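Local structure of conjugal transfer protein TRWB (1E9R) at residues B[261-264]-B[265-269]; B[126-129]-B[130-134]; B[200-203]-B[204-207]. The protein probably acts as a hexameric, ring-helicase-like ATPase that couples nucleotide turnover to DNA transfer during bacterial conjugation. All coordinates share one frame; numbering follows the deposited sequence.

Contact 1. Residues B[261-264]-B[265-269]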
ATOM      1  N   ALA B 261     -26.354 -17.091   3.203  1.00 24.65           N
ATOM      2  CA  ALA B 261     -26.310 -18.365   3.894  1.00 26.46           C
ATOM      3  C   ALA B 261     -26.868 -19.473   3.007  1.00 26.39           C
ATOM      4  O   ALA B 261     -26.278 -20.549   2.887  1.00 26.55           O
ATOM      5  CB  ALA B 261     -27.114 -18.288   5.184  1.00 24.74           C
ATOM      6  N   TRP B 262     -28.014 -19.218   2.386  1.00 26.62           N
ATOM      7  CA  TRP B 262     -28.622 -20.230   1.544  1.00 28.43           C
ATOM      8  C   TRP B 262     -27.727 -20.600   0.378  1.00 29.16           C
ATOM      9  O   TRP B 262     -27.463 -21.786   0.136  1.00 28.48           O
ATOM     10  CB  TRP B 262     -29.998 -19.770   1.037  1.00 28.69           C
ATOM     11  CG  TRP B 262     -31.070 -19.806   2.105  1.00 30.69           C
ATOM     12  CD1 TRP B 262     -31.161 -20.686   3.150  1.00 30.74           C
ATOM     13  CD2 TRP B 262     -32.195 -18.928   2.223  1.00 29.49           C
ATOM     14  NE1 TRP B 262     -32.268 -20.406   3.909  1.00 29.91           N
ATOM     15  CE2 TRP B 262     -32.921 -19.331   3.365  1.00 28.73           C
ATOM     16  CE3 TRP B 262     -32.659 -17.838   1.477  1.00 29.99           C
ATOM     17  CZ2 TRP B 262     -34.092 -18.679   3.782  1.00 30.36           C
ATOM     18  CZ3 TRP B 262     -33.828 -17.185   1.892  1.00 29.79           C
ATOM     19  CH2 TRP B 262     -34.527 -17.611   3.036  1.00 28.98           C
ATOM     20  N   VAL B 263     -27.253 -19.591  -0.345  1.00 29.90           N
ATOM     21  CA  VAL B 263     -26.373 -19.852  -1.474  1.00 30.11           C
ATOM     22  C   VAL B 263     -25.181 -20.721  -1.051  1.00 30.82           C
ATOM     23  O   VAL B 263     -24.810 -21.666  -1.747  1.00 31.12           O
ATOM     24  CB  VAL B 263     -25.854 -18.543  -2.084  1.00 30.20           C
ATOM     25  CG1 VAL B 263     -24.806 -18.842  -3.143  1.00 28.50           C
ATOM     26  CG2 VAL B 263     -27.010 -17.759  -2.678  1.00 29.10           C
ATOM     27  N   ASP B 264     -24.594 -20.407   0.100  1.00 29.18           N
ATOM     28  CA  ASP B 264     -23.451 -21.162   0.591  1.00 29.12           C
ATOM     29  C   ASP B 264     -23.856 -22.572   0.999  1.00 29.01           C
ATOM     30  O   ASP B 264     -23.090 -23.517   0.816  1.00 26.81           O
ATOM     31  CB  ASP B 264     -22.794 -20.445   1.775  1.00 30.12           C
ATOM     32  CG  ASP B 264     -21.408 -20.965   2.057  1.00 30.98           C
ATOM     33  OD1 ASP B 264     -20.493 -20.579   1.302  1.00 32.07           O
ATOM     34  OD2 ASP B 264     -21.231 -21.761   3.003  1.00 31.15           O
ATOM     35  N   VAL B 265     -25.055 -22.720   1.557  1.00 29.62           N
ATOM     36  CA  VAL B 265     -25.520 -24.042   1.944  1.00 28.55           C
ATOM     37  C   VAL B 265     -25.545 -24.902   0.694  1.00 29.58           C
ATOM     38  O   VAL B 265     -25.126 -26.056   0.725  1.00 32.05           O
ATOM     39  CB  VAL B 265     -26.937 -24.010   2.541  1.00 30.17           C
ATOM     40  CG1 VAL B 265     -27.458 -25.440   2.713  1.00 26.53           C
ATOM     41  CG2 VAL B 265     -26.917 -23.294   3.880  1.00 28.33           C
ATOM     42  N   VAL B 266     -26.032 -24.340  -0.410  1.00 30.00           N
ATOM     43  CA  VAL B 266     -26.085 -25.085  -1.663  1.00 31.30           C
ATOM     44  C   VAL B 266     -24.682 -25.469  -2.119  1.00 31.50           C
ATOM     45  O   VAL B 266     -24.438 -26.616  -2.479  1.00 31.77           O
ATOM     46  CB  VAL B 266     -26.769 -24.276  -2.795  1.00 31.89           C
ATOM     47  CG1 VAL B 266     -26.605 -25.002  -4.132  1.00 30.70           C
ATOM     48  CG2 VAL B 266     -28.240 -24.101  -2.489  1.00 29.43           C
ATOM     49  N   CYS B 267     -23.759 -24.515  -2.086  1.00 32.08           N
ATOM     50  CA  CYS B 267     -22.395 -24.773  -2.503  1.00 31.49           C
ATOM     51  C   CYS B 267     -21.658 -25.857  -1.712  1.00 32.23           C
ATOM     52  O   CYS B 267     -20.909 -26.633  -2.294  1.00 31.46           O
ATOM     53  CB  CYS B 267     -21.602 -23.475  -2.471  1.00 28.83           C
ATOM     54  SG  CYS B 267     -22.188 -22.237  -3.673  1.00 31.80           S
ATOM     55  N   THR B 268     -21.866 -25.927  -0.400  1.00 32.59           N
ATOM     56  CA  THR B 268     -21.178 -26.942   0.406  1.00 33.98           C
ATOM     57  C   THR B 268     -21.838 -28.290   0.279  1.00 33.73           C
ATOM     58  O   THR B 268     -21.175 -29.324   0.235  1.00 31.92           O
ATOM     59  CB  THR B 268     -21.205 -26.660   1.913  1.00 34.72           C
ATOM     60  OG1 THR B 268     -21.216 -25.257   2.148  1.00 41.85           O
ATOM     61  CG2 THR B 268     -19.984 -27.263   2.571  1.00 34.33           C
ATOM     62  N   SER B 269     -23.162 -28.265   0.256  1.00 33.43           N
ATOM     63  CA  SER B 269     -23.949 -29.484   0.199  1.00 35.03           C
ATOM     64  C   SER B 269     -23.767 -30.358  -1.034  1.00 34.33           C
ATOM     65  O   SER B 269     -23.740 -31.580  -0.908  1.00 34.88           O
ATOM     66  CB  SER B 269     -25.427 -29.144   0.400  1.00 35.13           C
ATOM     67  OG  SER B 269     -25.634 -28.658   1.716  1.00 35.06           O
TER
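Val-265 N donates to Ala-261 O at 2.8 Å, the first of five successive i-to-i+4 backbone bonds that keep residues 261-269 in regular helix. The fourth is doubled at its acceptor. Asp-264 O receives Thr-268 N at 3.0 Å and also the hydroxyl Thr-268 OG1 at 2.9 Å, which sits above the carbonyl plane, 36° out of it. The hydroxyl is folded back because Thr-268 OG1 lies beside its own backbone N, with chi1 at -31°, well short of a staggered value. One turn of helix therefore satisfies this buried hydroxyl in part, and Ser-296 OG is its second partner.

Thr-268 OG1 also passes Asp-264 OD2 at 3.6 Å, too far to count as a bond. The carboxylate is held from elsewhere, OD2 by Ser-133 OG and OD1 by the backbone N of Ser-296. Val-265 O is the second doubled acceptor: Ser-269 OG reaches it at 2.8 Å, while Ser-269 N, the fifth backbone donor, binds the same oxygen from the opposite face of its plane.

Val-265 CG2, beside its own backbone N, lies 3.0 Å from Ala-261 O, a close approach. On another face of the helix Val-263 CG1 meets Cys-267 SG at 4.3 Å. Beyond the two segments, Trp-262 makes an edge-to-face ring contact with Trp-115, and Val-265 touches Ile-231 of helix 231-236.

Every touching residue is buried, which fits an internal helix. Helix 252-269 connects the parallel strands 243-247 and 281-285, which have strand 83-89 between them in the sheet. It is thus the helix of a beta-alpha-beta crossover, the building unit of the P-loop NTPase fold.

Contact 2. Residues B[126-129]-B[130-134]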
ATOM      1  N   ASP B 126     -20.734 -31.160  10.458  1.00 45.29           N
ATOM      2  CA  ASP B 126     -21.633 -30.240   9.766  1.00 41.78           C
ATOM      3  C   ASP B 126     -21.873 -28.962  10.543  1.00 40.31           C
ATOM      4  O   ASP B 126     -22.346 -27.978   9.980  1.00 39.55           O
ATOM      5  CB  ASP B 126     -22.983 -30.887   9.473  1.00 38.59           C
ATOM      6  CG  ASP B 126     -22.894 -31.947   8.420  1.00 37.88           C
ATOM      7  OD1 ASP B 126     -22.014 -31.831   7.547  1.00 38.33           O
ATOM      8  OD2 ASP B 126     -23.709 -32.888   8.453  1.00 37.70           O
ATOM      9  N   TRP B 127     -21.561 -28.965  11.836  1.00 37.79           N
ATOM     10  CA  TRP B 127     -21.771 -27.764  12.628  1.00 37.17           C
ATOM     11  C   TRP B 127     -20.873 -26.629  12.155  1.00 36.25           C
ATOM     12  O   TRP B 127     -21.346 -25.508  11.942  1.00 35.42           O
ATOM     13  CB  TRP B 127     -21.539 -28.035  14.113  1.00 36.89           C
ATOM     14  CG  TRP B 127     -22.598 -28.908  14.732  1.00 37.43           C
ATOM     15  CD1 TRP B 127     -22.458 -30.201  15.136  1.00 38.08           C
ATOM     16  CD2 TRP B 127     -23.965 -28.556  14.996  1.00 37.89           C
ATOM     17  NE1 TRP B 127     -23.647 -30.678  15.634  1.00 39.28           N
ATOM     18  CE2 TRP B 127     -24.588 -29.687  15.558  1.00 37.25           C
ATOM     19  CE3 TRP B 127     -24.720 -27.391  14.808  1.00 34.78           C
ATOM     20  CZ2 TRP B 127     -25.933 -29.690  15.935  1.00 36.58           C
ATOM     21  CZ3 TRP B 127     -26.059 -27.396  15.184  1.00 36.19           C
ATOM     22  CH2 TRP B 127     -26.649 -28.539  15.741  1.00 38.60           C
ATOM     23  N   GLN B 128     -19.581 -26.904  11.984  1.00 34.67           N
ATOM     24  CA  GLN B 128     -18.664 -25.868  11.513  1.00 36.01           C
ATOM     25  C   GLN B 128     -18.949 -25.563  10.041  1.00 36.15           C
ATOM     26  O   GLN B 128     -18.909 -24.417   9.583  1.00 38.57           O
ATOM     27  CB  GLN B 128     -17.204 -26.309  11.681  1.00 36.55           C
ATOM     28  CG  GLN B 128     -16.195 -25.372  10.985  1.00 38.57           C
ATOM     29  CD  GLN B 128     -16.321 -23.860  11.360  1.00 40.87           C
ATOM     30  OE1 GLN B 128     -17.225 -23.440  12.108  1.00 37.20           O
ATOM     31  NE2 GLN B 128     -15.399 -23.046  10.824  1.00 40.16           N
ATOM     32  N   ARG B 129     -19.250 -26.620   9.313  1.00 35.79           N
ATOM     33  CA  ARG B 129     -19.557 -26.539   7.907  1.00 34.63           C
ATOM     34  C   ARG B 129     -20.654 -25.509   7.615  1.00 33.31           C
ATOM     35  O   ARG B 129     -20.517 -24.674   6.724  1.00 31.56           O
ATOM     36  CB  ARG B 129     -19.986 -27.928   7.453  1.00 37.41           C
ATOM     37  CG  ARG B 129     -20.022 -28.138   5.986  1.00 39.83           C
ATOM     38  CD  ARG B 129     -20.329 -29.585   5.694  1.00 41.50           C
ATOM     39  NE  ARG B 129     -20.590 -29.769   4.274  1.00 42.52           N
ATOM     40  CZ  ARG B 129     -21.226 -30.811   3.757  1.00 42.19           C
ATOM     41  NH1 ARG B 129     -21.673 -31.780   4.547  1.00 41.20           N
ATOM     42  NH2 ARG B 129     -21.426 -30.872   2.446  1.00 45.01           N
ATOM     43  N   TYR B 130     -21.744 -25.554   8.373  1.00 31.58           N
ATOM     44  CA  TYR B 130     -22.840 -24.622   8.136  1.00 29.76           C
ATOM     45  C   TYR B 130     -22.757 -23.353   8.970  1.00 27.28           C
ATOM     46  O   TYR B 130     -23.503 -22.404   8.738  1.00 24.56           O
ATOM     47  CB  TYR B 130     -24.199 -25.329   8.302  1.00 30.10           C
ATOM     48  CG  TYR B 130     -24.392 -26.411   7.260  1.00 29.88           C
ATOM     49  CD1 TYR B 130     -24.619 -26.078   5.927  1.00 30.77           C
ATOM     50  CD2 TYR B 130     -24.217 -27.761   7.575  1.00 29.20           C
ATOM     51  CE1 TYR B 130     -24.652 -27.059   4.926  1.00 31.00           C
ATOM     52  CE2 TYR B 130     -24.249 -28.749   6.577  1.00 30.37           C
ATOM     53  CZ  TYR B 130     -24.463 -28.388   5.259  1.00 32.62           C
ATOM     54  OH  TYR B 130     -24.463 -29.341   4.268  1.00 33.73           O
ATOM     55  N   ALA B 131     -21.844 -23.332   9.933  1.00 26.87           N
ATOM     56  CA  ALA B 131     -21.633 -22.128  10.732  1.00 26.00           C
ATOM     57  C   ALA B 131     -20.964 -21.144   9.752  1.00 28.06           C
ATOM     58  O   ALA B 131     -21.197 -19.933   9.786  1.00 27.19           O
ATOM     59  CB  ALA B 131     -20.709 -22.436  11.900  1.00 25.08           C
ATOM     60  N   LEU B 132     -20.140 -21.707   8.869  1.00 27.40           N
ATOM     61  CA  LEU B 132     -19.424 -20.966   7.837  1.00 29.17           C
ATOM     62  C   LEU B 132     -20.415 -20.357   6.844  1.00 28.88           C
ATOM     63  O   LEU B 132     -20.089 -19.398   6.157  1.00 29.74           O
ATOM     64  CB  LEU B 132     -18.486 -21.920   7.097  1.00 29.70           C
ATOM     65  CG  LEU B 132     -16.969 -21.761   7.066  1.00 32.82           C
ATOM     66  CD1 LEU B 132     -16.492 -20.834   8.138  1.00 32.67           C
ATOM     67  CD2 LEU B 132     -16.344 -23.127   7.218  1.00 30.61           C
ATOM     68  N   SER B 133     -21.620 -20.922   6.765  1.00 28.52           N
ATOM     69  CA  SER B 133     -22.667 -20.432   5.853  1.00 28.73           C
ATOM     70  C   SER B 133     -23.473 -19.316   6.498  1.00 27.98           C
ATOM     71  O   SER B 133     -23.821 -18.329   5.852  1.00 27.98           O
ATOM     72  CB  SER B 133     -23.626 -21.560   5.470  1.00 27.30           C
ATOM     73  OG  SER B 133     -22.954 -22.596   4.779  1.00 28.64           O
ATOM     74  N   VAL B 134     -23.768 -19.491   7.782  1.00 27.85           N
ATOM     75  CA  VAL B 134     -24.529 -18.509   8.552  1.00 26.56           C
ATOM     76  C   VAL B 134     -23.691 -17.257   8.784  1.00 25.30           C
ATOM     77  O   VAL B 134     -24.183 -16.139   8.674  1.00 24.39           O
ATOM     78  CB  VAL B 134     -24.950 -19.098   9.921  1.00 28.03           C
ATOM     79  CG1 VAL B 134     -25.654 -18.043  10.755  1.00 25.63           C
ATOM     80  CG2 VAL B 134     -25.852 -20.303   9.706  1.00 25.24           C
TER
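Gln-128 O takes two backbone donors, Leu-132 N at 3.1 Å with a sound N-H...O angle of 151°, and Ala-131 N, whose bond is weak. The side chain of the same residue bends at chi2 and lies along the following turn. Its amide meets apolar groups there, Gln-128 OE1 lying 3.6 Å from Ala-131 CB and NE2 the same distance from Leu-132 CD1.

Arg-129 and Tyr-130 run side by side and point the same way. The arginine chain is extended from CG to NE, which carries its guanidinium as far as the end of the ring. Tyr-130 OH lies over the centre of one guanidinium face, 3.6 Å from Arg-129 CZ, the guanidinium and the tyrosine ring being turned 35° apart.

At the guanidinium edge, in its plane, Arg-129 NH1 forms a salt bridge with Asp-126 OD1 at 3.0 Å, meeting the syn side of the carboxylate but 30° out of its plane. Asp-126 CB in turn borders the edge of the tyrosine ring, 3.8 Å from Tyr-130 CE2. Asp-126 OD2 takes the backbone amides of Arg-122 and Asn-123 and a salt bridge from Arg-232, so one carboxylate probably offsets two neighbouring positive charges. Three more polar ends are hydrogen-bonded beyond the segments: Gln-128 OE1 to Arg-155 NE, Tyr-130 OH to Ser-269 OG, and Arg-129 NH2 to Thr-268 O.

A leucine in place of Arg-129 would probably leave Asp-126 OD1 without its salt-bridge mate and Thr-268 O without this donor.

The arrangement is an i-to-i+3 Asp-Arg ion pair with an aromatic ring alongside, on the side by which helix 126-134 is laid against helix 252-269 of the P-loop NTPase fold.

Contact 3. Residues B[200-203]-B[204-207]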
ATOM      1  N   SER B 200      -9.529 -14.042  30.770  1.00 36.97           N
ATOM      2  CA  SER B 200      -8.731 -12.834  30.571  1.00 34.83           C
ATOM      3  C   SER B 200      -9.561 -11.806  29.839  1.00 34.94           C
ATOM      4  O   SER B 200     -10.649 -12.120  29.352  1.00 36.18           O
ATOM      5  CB  SER B 200      -7.473 -13.138  29.762  1.00 35.73           C
ATOM      6  OG  SER B 200      -7.809 -13.524  28.443  1.00 32.55           O
ATOM      7  N   ASN B 201      -9.057 -10.581  29.772  1.00 35.08           N
ATOM      8  CA  ASN B 201      -9.777  -9.521  29.083  1.00 35.73           C
ATOM      9  C   ASN B 201      -9.876  -9.868  27.610  1.00 33.98           C
ATOM     10  O   ASN B 201     -10.885  -9.584  26.963  1.00 35.90           O
ATOM     11  CB  ASN B 201      -9.065  -8.176  29.261  1.00 37.02           C
ATOM     12  CG  ASN B 201      -9.108  -7.685  30.695  1.00 38.92           C
ATOM     13  OD1 ASN B 201     -10.182  -7.614  31.300  1.00 38.01           O
ATOM     14  ND2 ASN B 201      -7.941  -7.336  31.249  1.00 42.25           N
ATOM     15  N   GLU B 202      -8.824 -10.495  27.091  1.00 32.84           N
ATOM     16  CA  GLU B 202      -8.780 -10.908  25.693  1.00 31.09           C
ATOM     17  C   GLU B 202      -9.906 -11.901  25.377  1.00 30.05           C
ATOM     18  O   GLU B 202     -10.604 -11.784  24.360  1.00 26.73           O
ATOM     19  CB  GLU B 202      -7.427 -11.538  25.376  1.00 31.39           C
ATOM     20  CG  GLU B 202      -7.295 -11.959  23.931  1.00 34.19           C
ATOM     21  CD  GLU B 202      -7.413 -10.793  22.963  1.00 35.55           C
ATOM     22  OE1 GLU B 202      -7.307  -9.624  23.399  1.00 36.86           O
ATOM     23  OE2 GLU B 202      -7.606 -11.050  21.755  1.00 40.26           O
ATOM     24  N   ALA B 203     -10.081 -12.874  26.259  1.00 27.76           N
ATOM     25  CA  ALA B 203     -11.129 -13.864  26.094  1.00 28.44           C
ATOM     26  C   ALA B 203     -12.512 -13.197  26.128  1.00 29.16           C
ATOM     27  O   ALA B 203     -13.391 -13.544  25.341  1.00 30.31           O
ATOM     28  CB  ALA B 203     -11.015 -14.920  27.195  1.00 26.72           C
ATOM     29  N   SER B 204     -12.688 -12.242  27.042  1.00 28.30           N
ATOM     30  CA  SER B 204     -13.951 -11.516  27.187  1.00 28.49           C
ATOM     31  C   SER B 204     -14.217 -10.699  25.944  1.00 27.21           C
ATOM     32  O   SER B 204     -15.355 -10.593  25.485  1.00 26.74           O
ATOM     33  CB  SER B 204     -13.907 -10.570  28.392  1.00 28.67           C
ATOM     34  OG  SER B 204     -13.957 -11.288  29.613  1.00 33.03           O
ATOM     35  N   LYS B 205     -13.154 -10.103  25.419  1.00 25.19           N
ATOM     36  CA  LYS B 205     -13.243  -9.294  24.222  1.00 27.27           C
ATOM     37  C   LYS B 205     -13.674 -10.180  23.058  1.00 26.37           C
ATOM     38  O   LYS B 205     -14.512  -9.795  22.227  1.00 26.12           O
ATOM     39  CB  LYS B 205     -11.890  -8.672  23.930  1.00 28.41           C
ATOM     40  CG  LYS B 205     -11.840  -7.979  22.602  1.00 31.69           C
ATOM     41  CD  LYS B 205     -10.505  -7.306  22.391  1.00 32.12           C
ATOM     42  CE  LYS B 205     -10.447  -6.680  21.002  1.00 35.54           C
ATOM     43  NZ  LYS B 205      -9.138  -6.025  20.736  1.00 37.84           N
ATOM     44  N   ALA B 206     -13.094 -11.375  23.008  1.00 25.38           N
ATOM     45  CA  ALA B 206     -13.424 -12.338  21.971  1.00 26.13           C
ATOM     46  C   ALA B 206     -14.912 -12.684  22.042  1.00 27.38           C
ATOM     47  O   ALA B 206     -15.598 -12.680  21.024  1.00 29.93           O
ATOM     48  CB  ALA B 206     -12.581 -13.582  22.138  1.00 23.19           C
ATOM     49  N   LEU B 207     -15.416 -12.961  23.246  1.00 27.11           N
ATOM     50  CA  LEU B 207     -16.834 -13.295  23.426  1.00 27.43           C
ATOM     51  C   LEU B 207     -17.691 -12.132  22.945  1.00 27.30           C
ATOM     52  O   LEU B 207     -18.650 -12.328  22.199  1.00 28.45           O
ATOM     53  CB  LEU B 207     -17.159 -13.562  24.900  1.00 29.20           C
ATOM     54  CG  LEU B 207     -18.245 -14.592  25.252  1.00 32.06           C
ATOM     55  CD1 LEU B 207     -18.871 -14.243  26.596  1.00 29.54           C
ATOM     56  CD2 LEU B 207     -19.307 -14.626  24.187  1.00 29.90           C
TER
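Ser-200, the N-cap of helix 201-217, and Ser-204 meet through the Ser-200 carbonyl, while their hydroxyls are turned to different sides of the first turn, Ser-200 OG and Ser-204 OG being 6.6 Å apart. With chi1 at 66°, Ser-200 OG swings over the helix start and accepts from Ala-203 N at 3.2 Å, a fairly straight capping bond of 162°. Its carbonyl works in the same turn, for Ser-200 O receives Ser-204 N at 3.1 Å. Ser-204 OG, beside its own backbone N, leans back to the same oxygen in a weak 3.4 Å bond.

On another side of the helix, the chains of Glu-202 and Lys-205 cross obliquely. Glu-202 bends at chi2, whereas Lys-205 is extended beyond CG, and the carboxylate thus meets the lysine's methylene shaft, OE1 to CD being 4.1 Å. The ammonium overshoots: Glu-202 OE1 and Lys-205 NZ stay 4.8 Å apart, too far for a salt bridge, though their opposite charges may still attract.

This helix start lies at a subunit boundary. Ser-200 OG is hydrogen-bonded to Thr-208 OG1 of a second subunit, and Lys-205 packs on Glu-202 of a third. Within its own chain, Leu-207 touches Phe-181 and Leu-184 of helix 181-188. Nearer the backbone, Lys-205 CB sits 3.3 Å from Asn-201 O, the acceptor of its own amide.

Overall arrangement
Contacts 1 and 2 form one buried junction, with centres about 10 Å apart. Two probable hydrogen bonds join them: Asp-264 OD2 to Ser-133 OG at 2.6 Å, and Thr-268 O to Arg-129 NH2 at 2.7 Å. Contact 3 stands apart, its nearest atoms about 14 Å from contact 2 and about 20 Å from contact 1. Helix 141-163 touches both 126-134 and 200-207, and so links them indirectly. From contact 1 to contact 3 the centres move from about 10 to about 36 Å from the chain centre, out to a subunit interface. The probable sulphate-binding P-loop, after strand 56-59, belongs to none of the three.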